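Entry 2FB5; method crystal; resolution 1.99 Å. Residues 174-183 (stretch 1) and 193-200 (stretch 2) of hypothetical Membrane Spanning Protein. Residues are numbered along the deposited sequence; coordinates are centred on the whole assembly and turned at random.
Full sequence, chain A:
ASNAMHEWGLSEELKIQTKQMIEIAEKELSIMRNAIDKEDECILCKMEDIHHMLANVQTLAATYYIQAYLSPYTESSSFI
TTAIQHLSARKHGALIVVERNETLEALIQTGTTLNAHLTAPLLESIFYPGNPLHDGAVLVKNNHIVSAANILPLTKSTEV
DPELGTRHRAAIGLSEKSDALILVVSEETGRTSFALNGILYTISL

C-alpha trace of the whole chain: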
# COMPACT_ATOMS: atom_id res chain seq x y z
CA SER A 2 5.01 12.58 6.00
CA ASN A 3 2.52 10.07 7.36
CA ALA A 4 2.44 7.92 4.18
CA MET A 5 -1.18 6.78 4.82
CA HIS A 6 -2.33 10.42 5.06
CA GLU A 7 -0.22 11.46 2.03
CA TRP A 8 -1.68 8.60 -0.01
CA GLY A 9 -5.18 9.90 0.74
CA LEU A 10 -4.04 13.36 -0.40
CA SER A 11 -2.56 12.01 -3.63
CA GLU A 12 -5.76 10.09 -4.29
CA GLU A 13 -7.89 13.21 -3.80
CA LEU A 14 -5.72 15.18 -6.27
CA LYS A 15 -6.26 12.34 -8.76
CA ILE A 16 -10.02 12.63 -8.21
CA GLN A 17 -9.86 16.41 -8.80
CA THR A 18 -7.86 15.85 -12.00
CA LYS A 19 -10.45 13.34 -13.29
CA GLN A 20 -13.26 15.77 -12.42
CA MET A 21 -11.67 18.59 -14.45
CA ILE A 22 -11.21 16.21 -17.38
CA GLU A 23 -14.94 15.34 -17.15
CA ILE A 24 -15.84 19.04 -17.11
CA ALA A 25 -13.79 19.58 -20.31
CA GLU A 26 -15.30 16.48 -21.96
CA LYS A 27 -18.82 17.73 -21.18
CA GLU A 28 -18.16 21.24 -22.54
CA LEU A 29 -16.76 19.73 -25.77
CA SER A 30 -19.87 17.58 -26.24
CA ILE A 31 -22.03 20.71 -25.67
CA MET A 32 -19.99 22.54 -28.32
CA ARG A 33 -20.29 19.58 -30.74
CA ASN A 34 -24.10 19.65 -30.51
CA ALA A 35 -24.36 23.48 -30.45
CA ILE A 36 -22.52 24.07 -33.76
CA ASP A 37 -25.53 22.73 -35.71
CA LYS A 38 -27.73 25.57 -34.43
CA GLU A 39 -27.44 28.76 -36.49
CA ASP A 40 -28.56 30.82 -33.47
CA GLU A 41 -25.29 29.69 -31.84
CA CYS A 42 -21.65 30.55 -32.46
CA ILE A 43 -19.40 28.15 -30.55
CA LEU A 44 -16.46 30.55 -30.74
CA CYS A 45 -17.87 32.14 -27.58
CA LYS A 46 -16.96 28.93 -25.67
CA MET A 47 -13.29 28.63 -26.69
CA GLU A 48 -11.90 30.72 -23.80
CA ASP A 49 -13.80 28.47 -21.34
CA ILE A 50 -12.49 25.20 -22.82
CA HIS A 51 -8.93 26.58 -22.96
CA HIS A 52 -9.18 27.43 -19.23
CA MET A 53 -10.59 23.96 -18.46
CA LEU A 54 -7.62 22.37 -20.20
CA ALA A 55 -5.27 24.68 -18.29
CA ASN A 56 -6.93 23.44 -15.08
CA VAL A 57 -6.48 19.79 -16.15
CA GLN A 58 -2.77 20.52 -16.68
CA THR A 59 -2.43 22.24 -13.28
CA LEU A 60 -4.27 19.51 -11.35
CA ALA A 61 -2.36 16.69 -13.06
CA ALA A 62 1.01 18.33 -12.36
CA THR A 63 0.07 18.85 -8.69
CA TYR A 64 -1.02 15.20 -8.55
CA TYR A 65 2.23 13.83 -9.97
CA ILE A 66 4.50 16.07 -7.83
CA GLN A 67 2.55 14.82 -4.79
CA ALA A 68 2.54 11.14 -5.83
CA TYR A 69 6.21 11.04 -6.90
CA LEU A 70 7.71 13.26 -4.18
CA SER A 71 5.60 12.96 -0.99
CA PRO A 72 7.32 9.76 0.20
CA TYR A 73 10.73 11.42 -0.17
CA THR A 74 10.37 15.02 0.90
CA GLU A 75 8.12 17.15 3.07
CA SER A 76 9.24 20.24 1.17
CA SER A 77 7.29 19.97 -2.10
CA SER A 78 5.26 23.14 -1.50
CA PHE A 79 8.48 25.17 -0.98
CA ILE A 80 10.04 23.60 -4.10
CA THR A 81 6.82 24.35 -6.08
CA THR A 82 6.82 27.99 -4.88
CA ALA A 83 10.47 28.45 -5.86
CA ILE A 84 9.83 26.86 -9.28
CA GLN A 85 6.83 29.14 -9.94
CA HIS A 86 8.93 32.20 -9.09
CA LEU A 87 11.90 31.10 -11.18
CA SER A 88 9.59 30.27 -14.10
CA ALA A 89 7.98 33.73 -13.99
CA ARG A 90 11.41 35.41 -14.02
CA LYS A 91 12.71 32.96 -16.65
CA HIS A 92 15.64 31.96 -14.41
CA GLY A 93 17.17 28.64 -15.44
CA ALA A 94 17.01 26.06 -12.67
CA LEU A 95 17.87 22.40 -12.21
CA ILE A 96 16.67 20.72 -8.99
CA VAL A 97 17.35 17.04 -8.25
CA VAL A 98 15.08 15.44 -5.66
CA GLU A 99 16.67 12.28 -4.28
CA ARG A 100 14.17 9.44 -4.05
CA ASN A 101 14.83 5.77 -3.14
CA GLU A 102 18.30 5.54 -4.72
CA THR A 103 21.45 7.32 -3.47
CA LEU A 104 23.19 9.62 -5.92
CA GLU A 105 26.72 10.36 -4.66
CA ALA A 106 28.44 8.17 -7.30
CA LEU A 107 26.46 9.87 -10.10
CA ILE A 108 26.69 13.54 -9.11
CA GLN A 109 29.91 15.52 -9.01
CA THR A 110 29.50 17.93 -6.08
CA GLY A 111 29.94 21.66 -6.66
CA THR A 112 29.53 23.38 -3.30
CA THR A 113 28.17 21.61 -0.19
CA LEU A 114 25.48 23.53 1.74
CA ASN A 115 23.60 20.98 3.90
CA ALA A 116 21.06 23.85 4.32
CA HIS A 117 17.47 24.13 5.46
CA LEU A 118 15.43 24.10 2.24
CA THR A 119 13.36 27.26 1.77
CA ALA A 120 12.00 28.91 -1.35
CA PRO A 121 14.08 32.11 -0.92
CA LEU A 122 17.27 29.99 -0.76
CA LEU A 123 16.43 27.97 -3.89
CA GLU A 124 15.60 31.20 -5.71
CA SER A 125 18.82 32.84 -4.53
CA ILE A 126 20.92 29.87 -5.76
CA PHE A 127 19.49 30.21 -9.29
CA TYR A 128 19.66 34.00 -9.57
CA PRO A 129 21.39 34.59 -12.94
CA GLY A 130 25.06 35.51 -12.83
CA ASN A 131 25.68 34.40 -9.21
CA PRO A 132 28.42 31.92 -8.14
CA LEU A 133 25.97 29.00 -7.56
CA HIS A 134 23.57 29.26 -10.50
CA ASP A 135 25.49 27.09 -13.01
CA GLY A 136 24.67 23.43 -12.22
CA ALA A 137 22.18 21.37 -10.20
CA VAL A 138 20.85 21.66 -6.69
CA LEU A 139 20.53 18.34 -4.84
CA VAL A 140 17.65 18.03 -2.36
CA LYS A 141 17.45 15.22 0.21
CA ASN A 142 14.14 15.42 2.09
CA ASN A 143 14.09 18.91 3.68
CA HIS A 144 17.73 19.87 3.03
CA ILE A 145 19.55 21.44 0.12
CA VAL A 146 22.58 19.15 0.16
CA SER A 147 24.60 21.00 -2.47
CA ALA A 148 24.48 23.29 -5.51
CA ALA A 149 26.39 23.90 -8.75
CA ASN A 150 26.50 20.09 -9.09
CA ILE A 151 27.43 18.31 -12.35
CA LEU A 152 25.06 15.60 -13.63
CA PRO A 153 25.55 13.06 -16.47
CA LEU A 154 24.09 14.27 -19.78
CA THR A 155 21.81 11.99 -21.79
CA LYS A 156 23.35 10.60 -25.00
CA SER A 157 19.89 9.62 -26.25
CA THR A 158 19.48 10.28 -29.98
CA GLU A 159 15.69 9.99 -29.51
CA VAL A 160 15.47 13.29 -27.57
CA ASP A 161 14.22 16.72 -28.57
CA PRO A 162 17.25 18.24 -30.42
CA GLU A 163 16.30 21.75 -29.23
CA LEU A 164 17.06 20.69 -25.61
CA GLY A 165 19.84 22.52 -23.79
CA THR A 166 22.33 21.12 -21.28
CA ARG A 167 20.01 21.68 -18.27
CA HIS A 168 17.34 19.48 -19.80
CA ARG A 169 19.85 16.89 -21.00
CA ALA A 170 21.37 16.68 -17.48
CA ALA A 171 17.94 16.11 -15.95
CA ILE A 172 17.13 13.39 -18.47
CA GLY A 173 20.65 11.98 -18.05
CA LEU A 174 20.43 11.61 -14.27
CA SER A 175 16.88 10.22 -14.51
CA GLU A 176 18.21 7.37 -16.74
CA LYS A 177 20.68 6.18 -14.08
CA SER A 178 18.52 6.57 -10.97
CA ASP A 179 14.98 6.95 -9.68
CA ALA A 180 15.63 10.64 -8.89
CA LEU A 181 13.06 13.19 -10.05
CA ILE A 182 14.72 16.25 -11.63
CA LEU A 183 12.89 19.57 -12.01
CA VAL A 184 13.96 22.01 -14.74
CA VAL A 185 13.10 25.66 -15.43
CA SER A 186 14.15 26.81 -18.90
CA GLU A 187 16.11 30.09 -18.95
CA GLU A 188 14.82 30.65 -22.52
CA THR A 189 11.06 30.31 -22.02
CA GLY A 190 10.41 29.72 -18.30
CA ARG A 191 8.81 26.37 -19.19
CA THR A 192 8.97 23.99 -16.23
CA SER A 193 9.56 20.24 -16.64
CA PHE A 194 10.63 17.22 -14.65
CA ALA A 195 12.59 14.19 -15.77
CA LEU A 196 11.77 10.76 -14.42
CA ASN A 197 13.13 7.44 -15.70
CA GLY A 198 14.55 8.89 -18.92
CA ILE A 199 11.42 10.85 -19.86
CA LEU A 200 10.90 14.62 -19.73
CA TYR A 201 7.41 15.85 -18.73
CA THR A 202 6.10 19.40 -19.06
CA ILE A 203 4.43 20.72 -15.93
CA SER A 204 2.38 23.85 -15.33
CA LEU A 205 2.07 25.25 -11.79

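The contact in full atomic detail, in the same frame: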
# COMPACT_ATOMS: atom_id res chain seq x y z
N LEU A 174 20.44 12.15 -15.63
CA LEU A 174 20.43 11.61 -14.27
C LEU A 174 19.23 10.67 -14.06
O LEU A 174 19.34 9.64 -13.38
CB LEU A 174 20.42 12.74 -13.21
CG LEU A 174 20.54 12.18 -11.78
CD1 LEU A 174 21.87 11.41 -11.57
CD2 LEU A 174 20.34 13.27 -10.70
N SER A 175 18.09 11.02 -14.66
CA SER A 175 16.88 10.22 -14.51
C SER A 175 16.98 8.83 -15.15
O SER A 175 16.18 7.94 -14.80
CB SER A 175 15.66 10.98 -15.04
OG SER A 175 15.59 10.92 -16.45
N GLU A 176 17.93 8.67 -16.07
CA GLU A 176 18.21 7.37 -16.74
C GLU A 176 19.02 6.42 -15.85
O GLU A 176 19.00 5.21 -16.06
CB GLU A 176 18.98 7.57 -18.06
CG GLU A 176 18.19 8.25 -19.20
CD GLU A 176 19.07 8.73 -20.39
OE1 GLU A 176 20.31 8.71 -20.31
OE2 GLU A 176 18.50 9.15 -21.42
N LYS A 177 19.75 6.97 -14.89
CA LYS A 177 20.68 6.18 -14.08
C LYS A 177 20.20 5.98 -12.65
O LYS A 177 20.85 5.30 -11.87
CB LYS A 177 22.04 6.87 -14.07
CG LYS A 177 22.66 7.07 -15.44
CD LYS A 177 23.00 5.72 -16.06
CE LYS A 177 23.59 5.92 -17.44
NZ LYS A 177 24.09 4.63 -18.00
N SER A 178 19.07 6.60 -12.32
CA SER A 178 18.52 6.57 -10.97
C SER A 178 17.02 6.84 -10.99
O SER A 178 16.45 7.21 -12.01
CB SER A 178 19.20 7.64 -10.12
OG SER A 178 18.74 8.93 -10.49
N ASP A 179 16.39 6.65 -9.83
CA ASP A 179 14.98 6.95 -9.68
C ASP A 179 14.76 8.39 -9.21
O ASP A 179 13.67 8.76 -8.80
CB ASP A 179 14.31 5.94 -8.72
CG ASP A 179 14.61 6.24 -7.26
OD1 ASP A 179 15.74 6.69 -6.95
OD2 ASP A 179 13.72 6.02 -6.40
N ALA A 180 15.80 9.22 -9.27
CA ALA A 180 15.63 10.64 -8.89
C ALA A 180 14.62 11.35 -9.79
O ALA A 180 14.49 11.02 -10.96
CB ALA A 180 16.97 11.38 -8.91
N LEU A 181 13.90 12.33 -9.23
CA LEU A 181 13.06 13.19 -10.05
C LEU A 181 13.80 14.52 -10.20
O LEU A 181 14.23 15.08 -9.20
CB LEU A 181 11.69 13.39 -9.39
CG LEU A 181 10.67 14.19 -10.21
CD1 LEU A 181 9.28 13.66 -9.95
CD2 LEU A 181 10.75 15.71 -9.90
N ILE A 182 13.94 15.01 -11.42
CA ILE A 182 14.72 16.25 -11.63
C ILE A 182 13.88 17.34 -12.28
O ILE A 182 13.46 17.21 -13.42
CB ILE A 182 16.05 16.01 -12.44
CG1 ILE A 182 16.88 14.88 -11.81
CG2 ILE A 182 16.91 17.28 -12.48
CD1 ILE A 182 16.65 13.50 -12.46
N LEU A 183 13.65 18.43 -11.54
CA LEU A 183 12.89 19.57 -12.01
C LEU A 183 13.79 20.49 -12.82
O LEU A 183 14.95 20.70 -12.46
CB LEU A 183 12.29 20.34 -10.82
CG LEU A 183 11.21 19.52 -10.08
CD1 LEU A 183 11.23 19.80 -8.59
CD2 LEU A 183 9.82 19.81 -10.66
N SER A 193 9.63 21.67 -16.35
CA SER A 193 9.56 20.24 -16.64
C SER A 193 10.07 19.43 -15.44
O SER A 193 10.71 19.98 -14.54
CB SER A 193 10.48 19.92 -17.82
OG SER A 193 10.12 20.64 -18.98
N PHE A 194 9.79 18.13 -15.42
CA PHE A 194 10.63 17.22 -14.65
C PHE A 194 11.00 16.01 -15.47
O PHE A 194 10.24 15.60 -16.35
CB PHE A 194 10.01 16.80 -13.30
CG PHE A 194 8.78 15.94 -13.41
CD1 PHE A 194 8.88 14.58 -13.62
CD2 PHE A 194 7.52 16.50 -13.24
CE1 PHE A 194 7.75 13.77 -13.70
CE2 PHE A 194 6.37 15.70 -13.32
CZ PHE A 194 6.50 14.33 -13.56
N ALA A 195 12.18 15.45 -15.19
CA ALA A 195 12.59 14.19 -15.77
C ALA A 195 12.43 13.08 -14.75
O ALA A 195 12.78 13.24 -13.57
CB ALA A 195 14.04 14.26 -16.25
N LEU A 196 11.93 11.95 -15.23
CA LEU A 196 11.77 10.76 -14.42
C LEU A 196 11.95 9.54 -15.32
O LEU A 196 11.27 9.40 -16.34
CB LEU A 196 10.40 10.73 -13.74
CG LEU A 196 10.16 9.56 -12.77
CD1 LEU A 196 10.95 9.75 -11.48
CD2 LEU A 196 8.67 9.41 -12.49
N ASN A 197 12.87 8.67 -14.94
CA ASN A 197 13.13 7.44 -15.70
C ASN A 197 13.36 7.66 -17.20
O ASN A 197 12.81 6.94 -18.05
CB ASN A 197 12.02 6.39 -15.44
CG ASN A 197 12.36 5.01 -16.04
OD1 ASN A 197 13.51 4.57 -16.02
ND2 ASN A 197 11.34 4.33 -16.58
N GLY A 198 14.15 8.67 -17.53
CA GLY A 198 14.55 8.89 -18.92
C GLY A 198 13.56 9.68 -19.76
O GLY A 198 13.80 9.91 -20.93
N ILE A 199 12.46 10.12 -19.14
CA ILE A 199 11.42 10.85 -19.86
C ILE A 199 11.23 12.24 -19.27
O ILE A 199 11.17 12.40 -18.05
CB ILE A 199 10.08 10.05 -19.88
CG1 ILE A 199 10.27 8.73 -20.63
CG2 ILE A 199 8.95 10.88 -20.54
CD1 ILE A 199 9.22 7.67 -20.34
N LEU A 200 11.13 13.24 -20.15
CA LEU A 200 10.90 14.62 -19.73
C LEU A 200 9.42 14.98 -19.86
O LEU A 200 8.83 14.81 -20.93
CB LEU A 200 11.76 15.57 -20.58
CG LEU A 200 11.83 17.05 -20.20
CD1 LEU A 200 12.64 17.23 -18.92
CD2 LEU A 200 12.46 17.83 -21.35
O HOH W 1 15.91 5.25 -14.35
O HOH W 2 15.92 8.93 -22.13
O HOH W 3 14.21 8.79 -12.47

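Two short strands, 181-183 and 193-196, run antiparallel at 159°, their axes approaching to 4.5 Å. Ile182 and Ala195 form the hydrogen-bonded pair: Ile182 N donates to Ala195 O at 3.0 Å, and Ala195 N returns the bond to Ile182 O at 2.8 Å. Leu183 faces Phe194 as the neighbouring non-hydrogen-bonded pair, where the backbones draw closer, CA to CA 4.2 Å. The carbonyls also collect CA-H...O contacts, the shortest from Phe194 CA to Ile182 O at 3.1 Å. Beyond Ala195 the second stretch folds back through a type I' turn from Leu196 to Ile199, closed by bonds from Leu196 N to Ile199 O (3.0 Å) and from Ile199 N to Leu196 O (3.1 Å).

That turn sits against the helical residue Ser175, whose CA-to-CB bond points toward the second stretch. Ser175 OG accepts from Gly198 N at 2.9 Å and also touches Ala195 CB at 3.7 Å, so one small side chain serves a polar turn and an apolar strand residue. Gly198 is required by its own backbone: a CB would jam against the preceding carbonyl, and it would also crowd Glu176 CG. Water completes the join. One molecule donates to both Glu176 OE2 (2.7 Å) and Gly198 O (2.6 Å); another accepts from Asn197 N at 2.8 Å and lies 2.7 Å from Ala180 O, bridging backbone groups of the two stretches.

Along the strands the packing is apolar. Leu181 CD1 lies over one face of the Phe194 ring, 4.2 Å from its centroid, a CH-pi contact, while Leu181 CD2 meets Phe194 CB at 3.6 Å. Leu183 CD2 reaches the same Phe194 CB at 4.0 Å. Leu196 starts away from the first stretch, yet its end returns, bringing Leu196 CD1 to 4.3 Å from Leu181 CB.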